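Local structure of alpha-L-arabinofuranosidase B (Aspergillus kawachii, 6SXT) at residues Cys15-Tyr26 with Ile75-Leu85; Ala107-Asn115 with Ala315-Val323. The protein hydrolyses terminal non-reducing alpha-L-arabinofuranosyl residues from arabinoxylan, L-arabinan and arabinogalactan, using a catalytic domain joined to an arabinose-binding domain. All coordinates share one frame; numbering follows the deposited sequence. Where two conformers were deposited one is given.

Interaction 1: Cys15-Tyr26 with Ile75-Leu85; sequences CVAAHSTTRALY and IYDQSGNGNHL
Ala-18 of the strand and Asp-77 of the loop lie closest, with CA atoms 5.0 Å apart. The backbone N of Gln-78 donates to Ala-18 O in a nearly straight bond (169°). Asp-77 to Gly-80 form a type I beta turn. Ala-18 N donates to OD1 of Asp-77, the first residue of the turn, from above the carboxylate plane. That oxygen also accepts from Ser-79 N, closing an Asx turn, and from Ser-79 OG. Three donors thus hold OD1, and Asn-83 N bonds OD2.

Gln-78 runs out extended beyond CG (chi2 177°) to the backbone of Arg-23 and Leu-25. Its OE1 takes Leu-25 N on a lone pair at 2.7 Å, while NE2 gives to Arg-23 O at 3.2 Å. Water 1 accepts from the same NE2 and from Ser-20 N, and probably donates to Tyr-76 O.

The ring of His-19 is gripped at an edge and over a face. NE2 donates to Asn-83 O in the ring plane, at 2.8 Å. Leu-85 CD1 sits 3.7 Å from the ring centroid, a CH-pi contact almost on the ring normal. His-19 ND1 bonds Tyr-164 OH. Asn-83 ND2 binds Val-16 O.

Val-16 and Ala-17 both bond the backbone of Met-295 in strand 288-296, forming a classic beta bulge. The contact therefore fastens loop 75-85, with its Asx turn, to the bulged strand 15-20 of the catalytic beta-sandwich.

Interaction 2: Ala107-Asn115 with Ala315-Val323; sequences AIGAPVTLN and AKYVVGSLV
Thr-113 and Val-318 form the hydrogen-bonded pair of a short antiparallel ladder. Thr-113 N donates to Val-318 O at 2.8 Å, and Val-318 N returns a bond to Thr-113 O. Leu-114 with Tyr-317 and Val-112 with Val-319 are non-hydrogen-bonded pairs. The strand axes approach to 4.7 Å. Further backbone bonds extend the ladder at both ends: Gly-320 N to Pro-111 O, and Asn-115 N to Lys-316 O. At Gly-320 the chains come very close, with its CA 3.8 Å from Val-112 CA.

Apolar contacts form at two places. Leu-114 and Tyr-317 run side by side. Leu-114 CD1 rests over one face of the tyrosine ring, offset toward its rim, and comes to 3.6 Å from Tyr-317 CE2. The hydroxyl of Tyr-317 bonds Glu-292. Near the other end, Leu-322 crosses Pro-111 at about a right angle, its CD2 meeting Pro-111 CD at 3.6 Å. Asn-115 and Lys-316 also pack side by side, with Asn-115 OD1 3.4 Å from Lys-316 CD.

Water-mediated contacts gather at Thr-113. Its OG1 stands between the backbone N and the carbonyl carbon (chi1 57°), where waters 2 and 3 both bond it. Water 2 donates to Lys-316 O, and water 3 to Val-319 O.

The pairing therefore rests on main-chain bonds. One face, with Leu-114 and Tyr-317, is greasy and turned inward. The other, with Thr-113 and Val-318, is hydrated and turned outward.

Both interactions reach the same large antiparallel sheet, in which strand 15-20 pairs with 288-296 and strand 111-114 with 117-124 and 317-319. Interaction 1 is buried and relies mainly on loop side chains that bond the backbone of 15-26, with His-19 answering. Interaction 2 is only partly buried; it is a strand ladder, and its second segment runs from the end of helix 302-315 into the arabinose-binding domain. The centres of interactions 1 and 2 are about 20 Å apart, yet the two touch. Thr-22 OG1 lies 2.8 Å from Tyr-317 OH, a probable hydrogen bond, and Arg-23 packs against Leu-114 and Ala-315. Glu-292 also forms a salt bridge with Arg-23, so one acid serves both contacts.

Interaction 1: Cys15-Tyr26 with Ile75-Leu85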
ATOM      1  N   CYS A  15       0.031 -24.198  -4.338  1.00 17.68           N
ATOM      2  CA  CYS A  15      -0.585 -22.887  -4.567  1.00 17.19           C
ATOM      3  C   CYS A  15      -1.731 -23.031  -5.558  1.00 17.24           C
ATOM      4  O   CYS A  15      -1.597 -23.706  -6.625  1.00 17.96           O
ATOM      5  CB  CYS A  15       0.417 -21.904  -5.142  1.00 17.39           C
ATOM      6  SG  CYS A  15       1.763 -21.580  -3.965  1.00 19.63           S
ATOM      7  N   VAL A  16      -2.822 -22.355  -5.261  1.00 15.65           N
ATOM      8  CA  VAL A  16      -3.934 -22.151  -6.202  1.00 16.01           C
ATOM      9  C   VAL A  16      -4.082 -20.691  -6.593  1.00 16.62           C
ATOM     10  O   VAL A  16      -4.907 -20.379  -7.460  1.00 17.53           O
ATOM     11  CB  VAL A  16      -5.236 -22.728  -5.642  1.00 17.88           C
ATOM     12  CG1 VAL A  16      -5.089 -24.241  -5.535  1.00 20.51           C
ATOM     13  CG2 VAL A  16      -5.624 -22.075  -4.319  1.00 19.24           C
ATOM     14  N   ALA A  17      -3.337 -19.793  -5.959  1.00 15.42           N
ATOM     15  CA  ALA A  17      -3.264 -18.381  -6.371  1.00 15.26           C
ATOM     16  C   ALA A  17      -1.916 -17.898  -5.889  1.00 15.31           C
ATOM     17  O   ALA A  17      -1.547 -18.188  -4.728  1.00 16.46           O
ATOM     18  CB  ALA A  17      -4.399 -17.595  -5.768  1.00 17.34           C
ATOM     19  N   ALA A  18      -1.196 -17.175  -6.719  1.00 13.95           N
ATOM     20  CA  ALA A  18       0.187 -16.774  -6.380  1.00 14.89           C
ATOM     21  C   ALA A  18       0.391 -15.377  -6.950  1.00 14.67           C
ATOM     22  O   ALA A  18       0.359 -15.191  -8.187  1.00 14.76           O
ATOM     23  CB  ALA A  18       1.169 -17.762  -6.972  1.00 15.21           C
ATOM     24  N   HIS A  19       0.550 -14.408  -6.089  1.00 13.97           N
ATOM     25  CA  HIS A  19       0.488 -12.980  -6.480  1.00 13.58           C
ATOM     26  C   HIS A  19       1.745 -12.241  -6.003  1.00 14.25           C
ATOM     27  O   HIS A  19       2.049 -12.264  -4.803  1.00 13.59           O
ATOM     28  CB  HIS A  19      -0.687 -12.341  -5.798  1.00 13.79           C
ATOM     29  CG  HIS A  19      -2.001 -12.910  -6.180  1.00 13.44           C
ATOM     30  ND1 HIS A  19      -2.857 -13.469  -5.241  1.00 14.03           N
ATOM     31  CD2 HIS A  19      -2.594 -12.996  -7.376  1.00 13.32           C
ATOM     32  CE1 HIS A  19      -3.950 -13.877  -5.859  1.00 15.00           C
ATOM     33  NE2 HIS A  19      -3.852 -13.596  -7.169  1.00 15.21           N
ATOM     34  N   SER A  20       2.456 -11.575  -6.898  1.00 13.33           N
ATOM     35  CA  SER A  20       3.593 -10.733  -6.475  1.00 14.23           C
ATOM     36  C   SER A  20       3.918  -9.742  -7.563  1.00 14.80           C
ATOM     37  O   SER A  20       3.982 -10.127  -8.739  1.00 15.33           O
ATOM     38  CB  SER A  20       4.858 -11.556  -6.184  1.00 13.44           C
ATOM     39  OG  SER A  20       5.893 -10.666  -5.774  1.00 13.62           O
ATOM     40  N   THR A  21       4.197  -8.500  -7.163  1.00 14.03           N
ATOM     41  CA  THR A  21       4.729  -7.484  -8.069  1.00 13.06           C
ATOM     42  C   THR A  21       6.243  -7.445  -7.999  1.00 14.12           C
ATOM     43  O   THR A  21       6.836  -6.722  -8.795  1.00 14.78           O
ATOM     44  CB  THR A  21       4.060  -6.132  -7.834  1.00 13.52           C
ATOM     45  OG1 THR A  21       4.317  -5.767  -6.466  1.00 14.63           O
ATOM     46  CG2 THR A  21       2.584  -6.157  -8.122  1.00 14.30           C
ATOM     47  N   THR A  22       6.846  -8.121  -7.037  1.00 13.90           N
ATOM     48  CA  THR A  22       8.306  -8.095  -6.855  1.00 13.40           C
ATOM     49  C   THR A  22       9.012  -9.239  -7.568  1.00 13.91           C
ATOM     50  O   THR A  22      10.143  -9.019  -8.018  1.00 14.66           O
ATOM     51  CB  THR A  22       8.694  -7.995  -5.392  1.00 15.73           C
ATOM     52  OG1 THR A  22       8.267  -9.204  -4.779  1.00 14.67           O
ATOM     53  CG2 THR A  22       8.084  -6.767  -4.736  1.00 15.15           C
ATOM     54  N   ARG A  23       8.448 -10.444  -7.558  1.00 13.76           N
ATOM     55  CA  ARG A  23       9.204 -11.623  -8.040  1.00 13.65           C
ATOM     56  C   ARG A  23       8.311 -12.767  -8.454  1.00 14.18           C
ATOM     57  O   ARG A  23       7.147 -12.892  -8.031  1.00 14.78           O
ATOM     58  CB  ARG A  23      10.196 -12.085  -6.982  1.00 14.93           C
ATOM     59  CG  ARG A  23       9.561 -12.607  -5.699  1.00 15.02           C
ATOM     60  CD  ARG A  23      10.634 -13.251  -4.845  1.00 16.17           C
ATOM     61  NE  ARG A  23      10.117 -13.806  -3.607  1.00 15.44           N
ATOM     62  CZ  ARG A  23      10.575 -14.936  -3.064  1.00 15.77           C
ATOM     63  NH1 ARG A  23      11.540 -15.644  -3.633  1.00 16.67           N
ATOM     64  NH2 ARG A  23      10.022 -15.355  -1.943  1.00 15.73           N
ATOM     65  N   ALA A  24       8.877 -13.628  -9.287  1.00 14.29           N
ATOM     66  CA  ALA A  24       8.289 -14.938  -9.551  1.00 15.19           C
ATOM     67  C   ALA A  24       8.264 -15.781  -8.285  1.00 14.61           C
ATOM     68  O   ALA A  24       9.254 -15.743  -7.493  1.00 15.44           O
ATOM     69  CB  ALA A  24       9.137 -15.633 -10.625  1.00 14.86           C
ATOM     70  N   LEU A  25       7.203 -16.559  -8.110  1.00 15.02           N
ATOM     71  CA  LEU A  25       7.063 -17.425  -6.922  1.00 14.23           C
ATOM     72  C   LEU A  25       7.231 -18.892  -7.281  1.00 16.18           C
ATOM     73  O   LEU A  25       7.093 -19.754  -6.396  1.00 16.04           O
ATOM     74  CB  LEU A  25       5.712 -17.119  -6.272  1.00 14.49           C
ATOM     75  CG  LEU A  25       5.598 -15.686  -5.767  1.00 14.78           C
ATOM     76  CD1 LEU A  25       4.195 -15.422  -5.273  1.00 16.40           C
ATOM     77  CD2 LEU A  25       6.614 -15.376  -4.698  1.00 15.93           C
ATOM     78  N   TYR A  26       7.429 -19.177  -8.559  1.00 16.14           N
ATOM     79  CA  TYR A  26       7.838 -20.520  -9.074  1.00 15.97           C
ATOM     80  C   TYR A  26       9.164 -20.343  -9.778  1.00 17.62           C
ATOM     81  O   TYR A  26       9.323 -19.397 -10.539  1.00 16.28           O
ATOM     82  CB  TYR A  26       6.821 -21.051 -10.085  1.00 16.72           C
ATOM     83  CG  TYR A  26       5.423 -21.322  -9.594  1.00 16.67           C
ATOM     84  CD1 TYR A  26       4.492 -20.312  -9.476  1.00 17.47           C
ATOM     85  CD2 TYR A  26       5.012 -22.621  -9.355  1.00 16.79           C
ATOM     86  CE1 TYR A  26       3.205 -20.565  -9.085  1.00 17.27           C
ATOM     87  CE2 TYR A  26       3.716 -22.889  -8.944  1.00 17.53           C
ATOM     88  CZ  TYR A  26       2.807 -21.860  -8.815  1.00 17.43           C
ATOM     89  OH  TYR A  26       1.518 -22.119  -8.443  1.00 20.00           O
ATOM     90  N   ILE A  75      -2.747  -7.689 -10.670  1.00 14.13           N
ATOM     91  CA  ILE A  75      -1.687  -8.550 -10.102  1.00 14.32           C
ATOM     92  C   ILE A  75      -2.032  -9.953 -10.592  1.00 13.86           C
ATOM     93  O   ILE A  75      -3.039 -10.523 -10.204  1.00 15.58           O
ATOM     94  CB  ILE A  75      -1.623  -8.446  -8.573  1.00 14.84           C
ATOM     95  CG1 ILE A  75      -1.482  -6.985  -8.091  1.00 16.57           C
ATOM     96  CG2 ILE A  75      -0.465  -9.260  -8.085  1.00 15.94           C
ATOM     97  CD1 ILE A  75      -1.925  -6.768  -6.673  1.00 19.38           C
ATOM     98  N   TYR A  76      -1.213 -10.482 -11.476  1.00 13.72           N
ATOM     99  CA  TYR A  76      -1.563 -11.762 -12.126  1.00 14.01           C
ATOM    100  C   TYR A  76      -1.353 -12.935 -11.177  1.00 14.98           C
ATOM    101  O   TYR A  76      -0.472 -12.917 -10.286  1.00 14.92           O
ATOM    102  CB  TYR A  76      -0.740 -11.943 -13.413  1.00 14.85           C
ATOM    103  CG  TYR A  76      -1.097 -10.981 -14.515  1.00 15.67           C
ATOM    104  CD1 TYR A  76      -2.333 -11.041 -15.134  1.00 16.76           C
ATOM    105  CD2 TYR A  76      -0.222  -9.982 -14.915  1.00 14.94           C
ATOM    106  CE1 TYR A  76      -2.652 -10.147 -16.144  1.00 17.69           C
ATOM    107  CE2 TYR A  76      -0.557  -9.062 -15.905  1.00 15.43           C
ATOM    108  CZ  TYR A  76      -1.776  -9.162 -16.534  1.00 16.26           C
ATOM    109  OH  TYR A  76      -2.118  -8.289 -17.559  1.00 16.31           O
ATOM    110  N   ASP A  77      -2.178 -13.957 -11.324  1.00 15.64           N
ATOM    111  CA  ASP A  77      -2.011 -15.244 -10.630  1.00 15.35           C
ATOM    112  C   ASP A  77      -0.966 -16.048 -11.388  1.00 15.90           C
ATOM    113  O   ASP A  77      -1.234 -16.466 -12.540  1.00 17.33           O
ATOM    114  CB  ASP A  77      -3.367 -15.932 -10.575  1.00 15.63           C
ATOM    115  CG  ASP A  77      -3.262 -17.365 -10.113  1.00 16.21           C
ATOM    116  OD1 ASP A  77      -2.247 -17.722  -9.457  1.00 15.27           O
ATOM    117  OD2 ASP A  77      -4.204 -18.104 -10.417  1.00 17.18           O
ATOM    118  N   GLN A  78       0.177 -16.331 -10.780  1.00 14.89           N
ATOM    119  CA  GLN A  78       1.276 -17.070 -11.427  1.00 15.32           C
ATOM    120  C   GLN A  78       0.970 -18.576 -11.510  1.00 16.95           C
ATOM    121  O   GLN A  78       1.721 -19.297 -12.184  1.00 17.45           O
ATOM    122  CB  GLN A  78       2.596 -16.848 -10.690  1.00 14.88           C
ATOM    123  CG  GLN A  78       2.947 -15.398 -10.570  1.00 14.88           C
ATOM    124  CD  GLN A  78       4.209 -15.196  -9.776  1.00 16.02           C
ATOM    125  OE1 GLN A  78       5.011 -16.120  -9.672  1.00 15.66           O
ATOM    126  NE2 GLN A  78       4.353 -13.994  -9.152  1.00 14.82           N
ATOM    127  N   SER A  79      -0.060 -19.069 -10.824  1.00 16.01           N
ATOM    128  CA  SER A  79      -0.298 -20.532 -10.638  1.00 16.75           C
ATOM    129  C   SER A  79      -0.930 -21.125 -11.892  1.00 20.23           C
ATOM    130  O   SER A  79      -0.932 -22.376 -11.982  1.00 21.06           O
ATOM    131  CB  SER A  79      -1.159 -20.794  -9.434  1.00 17.28           C
ATOM    132  OG  SER A  79      -2.507 -20.475  -9.707  1.00 19.19           O
ATOM    133  N   GLY A  80      -1.491 -20.295 -12.759  1.00 20.17           N
ATOM    134  CA  GLY A  80      -2.203 -20.829 -13.930  1.00 20.15           C
ATOM    135  C   GLY A  80      -3.668 -21.052 -13.672  1.00 22.14           C
ATOM    136  O   GLY A  80      -4.353 -21.439 -14.617  1.00 22.64           O
ATOM    137  N   ASN A  81      -4.183 -20.770 -12.483  1.00 19.36           N
ATOM    138  CA  ASN A  81      -5.618 -20.924 -12.187  1.00 19.26           C
ATOM    139  C   ASN A  81      -6.453 -19.739 -12.697  1.00 20.81           C
ATOM    140  O   ASN A  81      -7.657 -19.803 -12.565  1.00 21.77           O
ATOM    141  CB  ASN A  81      -5.874 -21.185 -10.712  1.00 19.28           C
ATOM    142  CG  ASN A  81      -5.432 -22.566 -10.255  1.00 24.89           C
ATOM    143  OD1 ASN A  81      -4.400 -22.756  -9.588  1.00 29.42           O
ATOM    144  ND2 ASN A  81      -6.049 -23.566 -10.828  1.00 25.16           N
ATOM    145  N   GLY A  82      -5.843 -18.654 -13.163  1.00 18.03           N
ATOM    146  CA  GLY A  82      -6.582 -17.493 -13.660  1.00 18.99           C
ATOM    147  C   GLY A  82      -7.050 -16.552 -12.577  1.00 17.34           C
ATOM    148  O   GLY A  82      -7.853 -15.679 -12.855  1.00 18.61           O
ATOM    149  N   ASN A  83      -6.541 -16.681 -11.338  1.00 16.01           N
ATOM    150  CA  ASN A  83      -7.061 -15.938 -10.175  1.00 16.75           C
ATOM    151  C   ASN A  83      -6.428 -14.546 -10.084  1.00 15.86           C
ATOM    152  O   ASN A  83      -5.968 -14.146  -8.986  1.00 15.13           O
ATOM    153  CB  ASN A  83      -6.889 -16.745  -8.886  1.00 17.18           C
ATOM    154  CG  ASN A  83      -7.687 -18.021  -8.967  1.00 18.16           C
ATOM    155  OD1 ASN A  83      -8.785 -17.989  -9.571  1.00 20.22           O
ATOM    156  ND2 ASN A  83      -7.225 -19.099  -8.336  1.00 17.90           N
ATOM    157  N   HIS A  84      -6.392 -13.809 -11.172  1.00 15.25           N
ATOM    158  CA  HIS A  84      -5.757 -12.473 -11.209  1.00 14.98           C
ATOM    159  C   HIS A  84      -6.569 -11.496 -10.366  1.00 15.50           C
ATOM    160  O   HIS A  84      -7.816 -11.565 -10.309  1.00 16.84           O
ATOM    161  CB  HIS A  84      -5.708 -11.988 -12.651  1.00 16.92           C
ATOM    162  CG  HIS A  84      -5.248 -13.004 -13.621  1.00 16.89           C
ATOM    163  ND1 HIS A  84      -4.074 -13.708 -13.477  1.00 16.21           N
ATOM    164  CD2 HIS A  84      -5.802 -13.379 -14.806  1.00 19.25           C
ATOM    165  CE1 HIS A  84      -3.929 -14.499 -14.527  1.00 18.66           C
ATOM    166  NE2 HIS A  84      -5.004 -14.339 -15.353  1.00 19.53           N
ATOM    167  N   LEU A  85      -5.873 -10.614  -9.655  1.00 15.20           N
ATOM    168  CA  LEU A  85      -6.520  -9.573  -8.842  1.00 15.57           C
ATOM    169  C   LEU A  85      -6.672  -8.288  -9.648  1.00 16.35           C
ATOM    170  O   LEU A  85      -5.694  -7.794 -10.227  1.00 15.45           O
ATOM    171  CB  LEU A  85      -5.672  -9.313  -7.601  1.00 16.44           C
ATOM    172  CG  LEU A  85      -5.535 -10.471  -6.655  1.00 17.98           C
ATOM    173  CD1 LEU A  85      -4.598 -10.112  -5.508  1.00 18.74           C
ATOM    174  CD2 LEU A  85      -6.866 -10.892  -6.107  1.00 24.81           C
TER
HETATM  175  O   HOH W   1       2.049 -12.037  -9.726  1.00 14.26           O

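Interaction 2: Ala107-Asn115 with Ala315-Val323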
ATOM      1  N   ALA A 107       1.945   2.575  -8.739  1.00 15.06           N
ATOM      2  CA  ALA A 107       3.025   1.611  -8.996  1.00 15.32           C
ATOM      3  C   ALA A 107       4.303   1.938  -8.233  1.00 15.00           C
ATOM      4  O   ALA A 107       5.186   1.084  -8.182  1.00 14.91           O
ATOM      5  CB  ALA A 107       3.316   1.614 -10.455  1.00 15.87           C
ATOM      6  N   ILE A 108       4.405   3.069  -7.522  1.00 15.09           N
ATOM      7  CA  ILE A 108       5.720   3.544  -7.004  1.00 14.62           C
ATOM      8  C   ILE A 108       5.685   3.861  -5.514  1.00 16.25           C
ATOM      9  O   ILE A 108       6.653   4.460  -5.032  1.00 18.38           O
ATOM     10  CB  ILE A 108       6.253   4.747  -7.811  1.00 15.62           C
ATOM     11  CG1 ILE A 108       5.334   5.971  -7.804  1.00 15.42           C
ATOM     12  CG2 ILE A 108       6.554   4.297  -9.223  1.00 17.05           C
ATOM     13  CD1 ILE A 108       5.921   7.239  -8.315  1.00 16.57           C
ATOM     14  N   GLY A 109       4.652   3.470  -4.795  1.00 14.74           N
ATOM     15  CA  GLY A 109       4.608   3.786  -3.367  1.00 15.09           C
ATOM     16  C   GLY A 109       5.424   2.850  -2.498  1.00 15.29           C
ATOM     17  O   GLY A 109       5.627   3.163  -1.324  1.00 15.21           O
ATOM     18  N   ALA A 110       5.902   1.718  -3.019  1.00 13.85           N
ATOM     19  CA  ALA A 110       6.569   0.701  -2.190  1.00 14.20           C
ATOM     20  C   ALA A 110       7.823   0.179  -2.878  1.00 16.10           C
ATOM     21  O   ALA A 110       7.957  -1.019  -3.128  1.00 15.80           O
ATOM     22  CB  ALA A 110       5.620  -0.404  -1.860  1.00 16.43           C
ATOM     23  N   PRO A 111       8.804   1.040  -3.123  1.00 15.08           N
ATOM     24  CA  PRO A 111      10.072   0.590  -3.687  1.00 14.87           C
ATOM     25  C   PRO A 111      10.821  -0.259  -2.661  1.00 15.76           C
ATOM     26  O   PRO A 111      10.874   0.066  -1.463  1.00 15.87           O
ATOM     27  CB  PRO A 111      10.860   1.865  -3.981  1.00 15.80           C
ATOM     28  CG  PRO A 111      10.306   2.859  -2.936  1.00 17.22           C
ATOM     29  CD  PRO A 111       8.832   2.501  -2.824  1.00 15.52           C
ATOM     30  N   VAL A 112      11.457  -1.303  -3.143  1.00 14.56           N
ATOM     31  CA  VAL A 112      12.318  -2.212  -2.369  1.00 14.22           C
ATOM     32  C   VAL A 112      13.512  -2.586  -3.244  1.00 14.40           C
ATOM     33  O   VAL A 112      13.478  -2.324  -4.461  1.00 14.90           O
ATOM     34  CB  VAL A 112      11.576  -3.470  -1.901  1.00 15.32           C
ATOM     35  CG1 VAL A 112      10.510  -3.102  -0.878  1.00 16.51           C
ATOM     36  CG2 VAL A 112      11.032  -4.237  -3.100  1.00 16.72           C
ATOM     37  N   THR A 113      14.467  -3.276  -2.646  1.00 14.66           N
ATOM     38  CA  THR A 113      15.390  -4.102  -3.407  1.00 14.24           C
ATOM     39  C   THR A 113      15.229  -5.526  -2.933  1.00 15.35           C
ATOM     40  O   THR A 113      14.959  -5.760  -1.728  1.00 15.35           O
ATOM     41  CB  THR A 113      16.854  -3.647  -3.381  1.00 16.42           C
ATOM     42  OG1 THR A 113      17.292  -3.572  -2.015  1.00 17.16           O
ATOM     43  CG2 THR A 113      17.052  -2.325  -4.090  1.00 16.97           C
ATOM     44  N   LEU A 114      15.385  -6.460  -3.852  1.00 14.65           N
ATOM     45  CA  LEU A 114      15.481  -7.913  -3.555  1.00 15.93           C
ATOM     46  C   LEU A 114      16.896  -8.335  -3.943  1.00 16.45           C
ATOM     47  O   LEU A 114      17.235  -8.215  -5.156  1.00 16.22           O
ATOM     48  CB  LEU A 114      14.422  -8.701  -4.329  1.00 16.41           C
ATOM     49  CG  LEU A 114      13.057  -8.828  -3.663  1.00 18.52           C
ATOM     50  CD1 LEU A 114      12.358  -7.481  -3.578  1.00 23.56           C
ATOM     51  CD2 LEU A 114      12.193  -9.787  -4.468  1.00 21.11           C
ATOM     52  N   ASN A 115      17.700  -8.647  -2.943  1.00 17.52           N
ATOM     53  CA  ASN A 115      19.156  -8.945  -3.124  1.00 20.67           C
ATOM     54  C   ASN A 115      19.814  -7.884  -4.023  1.00 20.39           C
ATOM     55  O   ASN A 115      20.597  -8.249  -4.959  1.00 20.27           O
ATOM     56  CB  ASN A 115      19.333 -10.310  -3.721  1.00 23.61           C
ATOM     57  CG  ASN A 115      20.715 -10.922  -3.452  1.00 27.15           C
ATOM     58  OD1 ASN A 115      21.538 -10.388  -2.698  1.00 27.82           O
ATOM     59  ND2 ASN A 115      20.945 -12.026  -4.123  1.00 33.26           N
ATOM     60  N   ALA A 315      15.519 -14.127  -0.496  1.00 16.52           N
ATOM     61  CA  ALA A 315      15.171 -13.078  -1.483  1.00 16.82           C
ATOM     62  C   ALA A 315      15.731 -11.725  -1.055  1.00 16.86           C
ATOM     63  O   ALA A 315      15.838 -10.830  -1.922  1.00 17.69           O
ATOM     64  CB  ALA A 315      13.701 -13.009  -1.724  1.00 16.82           C
ATOM     65  N   LYS A 316      16.043 -11.520   0.217  1.00 15.40           N
ATOM     66  CA  LYS A 316      16.740 -10.329   0.747  1.00 15.85           C
ATOM     67  C   LYS A 316      16.002  -9.026   0.426  1.00 16.28           C
ATOM     68  O   LYS A 316      16.519  -8.120  -0.244  1.00 15.95           O
ATOM     69  CB  LYS A 316      18.198 -10.270   0.282  1.00 18.56           C
ATOM     70  CG  LYS A 316      19.026 -11.379   0.913  1.00 21.39           C
ATOM     71  CD  LYS A 316      20.435 -11.474   0.351  1.00 27.65           C
ATOM     72  CE  LYS A 316      21.233 -12.506   1.136  1.00 35.23           C
ATOM     73  NZ  LYS A 316      22.589 -12.668   0.559  1.00 47.43           N
ATOM     74  N   TYR A 317      14.816  -8.898   0.998  1.00 14.11           N
ATOM     75  CA  TYR A 317      14.043  -7.641   0.973  1.00 15.41           C
ATOM     76  C   TYR A 317      14.753  -6.573   1.800  1.00 15.49           C
ATOM     77  O   TYR A 317      15.101  -6.814   2.976  1.00 16.32           O
ATOM     78  CB  TYR A 317      12.647  -7.844   1.566  1.00 15.14           C
ATOM     79  CG  TYR A 317      11.584  -8.375   0.633  1.00 14.95           C
ATOM     80  CD1 TYR A 317      11.368  -9.710   0.472  1.00 14.56           C
ATOM     81  CD2 TYR A 317      10.807  -7.504  -0.109  1.00 15.25           C
ATOM     82  CE1 TYR A 317      10.408 -10.204  -0.411  1.00 15.36           C
ATOM     83  CE2 TYR A 317       9.871  -7.977  -1.009  1.00 14.41           C
ATOM     84  CZ  TYR A 317       9.630  -9.332  -1.137  1.00 15.19           C
ATOM     85  OH  TYR A 317       8.681  -9.765  -2.026  1.00 15.58           O
ATOM     86  N   VAL A 318      14.922  -5.429   1.200  1.00 15.27           N
ATOM     87  CA  VAL A 318      15.465  -4.204   1.815  1.00 16.05           C
ATOM     88  C   VAL A 318      14.632  -3.030   1.326  1.00 15.21           C
ATOM     89  O   VAL A 318      14.207  -2.991   0.165  1.00 15.23           O
ATOM     90  CB  VAL A 318      16.959  -4.023   1.503  1.00 16.01           C
ATOM     91  CG1 VAL A 318      17.489  -2.720   2.109  1.00 17.35           C
ATOM     92  CG2 VAL A 318      17.750  -5.240   1.953  1.00 17.03           C
ATOM     93  N   VAL A 319      14.434  -2.042   2.193  1.00 15.42           N
ATOM     94  CA  VAL A 319      13.743  -0.791   1.818  0.50 15.69           C
ATOM     95  C   VAL A 319      14.457  -0.157   0.624  1.00 15.65           C
ATOM     96  O   VAL A 319      15.698  -0.116   0.611  1.00 16.54           O
ATOM     97  CB  VAL A 319      13.662   0.131   3.043  0.50 19.58           C
ATOM     98  CG1 VAL A 319      13.335   1.538   2.657  0.50 21.80           C
ATOM     99  CG2 VAL A 319      12.634  -0.407   4.027  0.50 20.00           C
ATOM    100  N   GLY A 320      13.686   0.288  -0.359  1.00 15.14           N
ATOM    101  CA  GLY A 320      14.182   0.977  -1.536  1.00 15.91           C
ATOM    102  C   GLY A 320      14.097   2.496  -1.393  1.00 17.81           C
ATOM    103  O   GLY A 320      13.508   2.990  -0.421  1.00 18.66           O
ATOM    104  N   SER A 321      14.674   3.223  -2.325  1.00 17.30           N
ATOM    105  CA  SER A 321      14.601   4.710  -2.284  1.00 18.17           C
ATOM    106  C   SER A 321      13.217   5.184  -2.721  1.00 17.64           C
ATOM    107  O   SER A 321      12.752   4.845  -3.821  1.00 18.95           O
ATOM    108  CB  SER A 321      15.669   5.303  -3.153  1.00 21.90           C
ATOM    109  OG  SER A 321      15.516   6.721  -3.160  1.00 22.75           O
ATOM    110  N   LEU A 322      12.617   6.057  -1.923  1.00 17.65           N
ATOM    111  CA  LEU A 322      11.362   6.743  -2.260  1.00 16.76           C
ATOM    112  C   LEU A 322      11.602   8.082  -2.985  1.00 17.87           C
ATOM    113  O   LEU A 322      10.608   8.692  -3.380  1.00 19.09           O
ATOM    114  CB  LEU A 322      10.634   7.048  -0.940  1.00 18.00           C
ATOM    115  CG  LEU A 322       9.862   5.855  -0.381  1.00 17.48           C
ATOM    116  CD1 LEU A 322       9.619   5.999   1.088  1.00 19.19           C
ATOM    117  CD2 LEU A 322       8.549   5.616  -1.125  1.00 18.68           C
ATOM    118  N   VAL A 323      12.838   8.512  -3.156  1.00 17.50           N
ATOM    119  CA  VAL A 323      13.134   9.902  -3.571  1.00 18.03           C
ATOM    120  C   VAL A 323      13.919   9.895  -4.869  1.00 20.07           C
ATOM    121  O   VAL A 323      14.773   9.009  -5.085  1.00 22.43           O
ATOM    122  CB  VAL A 323      13.892  10.618  -2.447  1.00 19.00           C
ATOM    123  CG1 VAL A 323      14.283  12.026  -2.853  1.00 25.44           C
ATOM    124  CG2 VAL A 323      13.046  10.634  -1.213  1.00 21.95           C
TER
HETATM  125  O   HOH W   2      18.086  -6.049  -1.296  1.00 16.94           O
HETATM  126  O   HOH W   3      17.681  -1.050  -1.057  1.00 20.29           O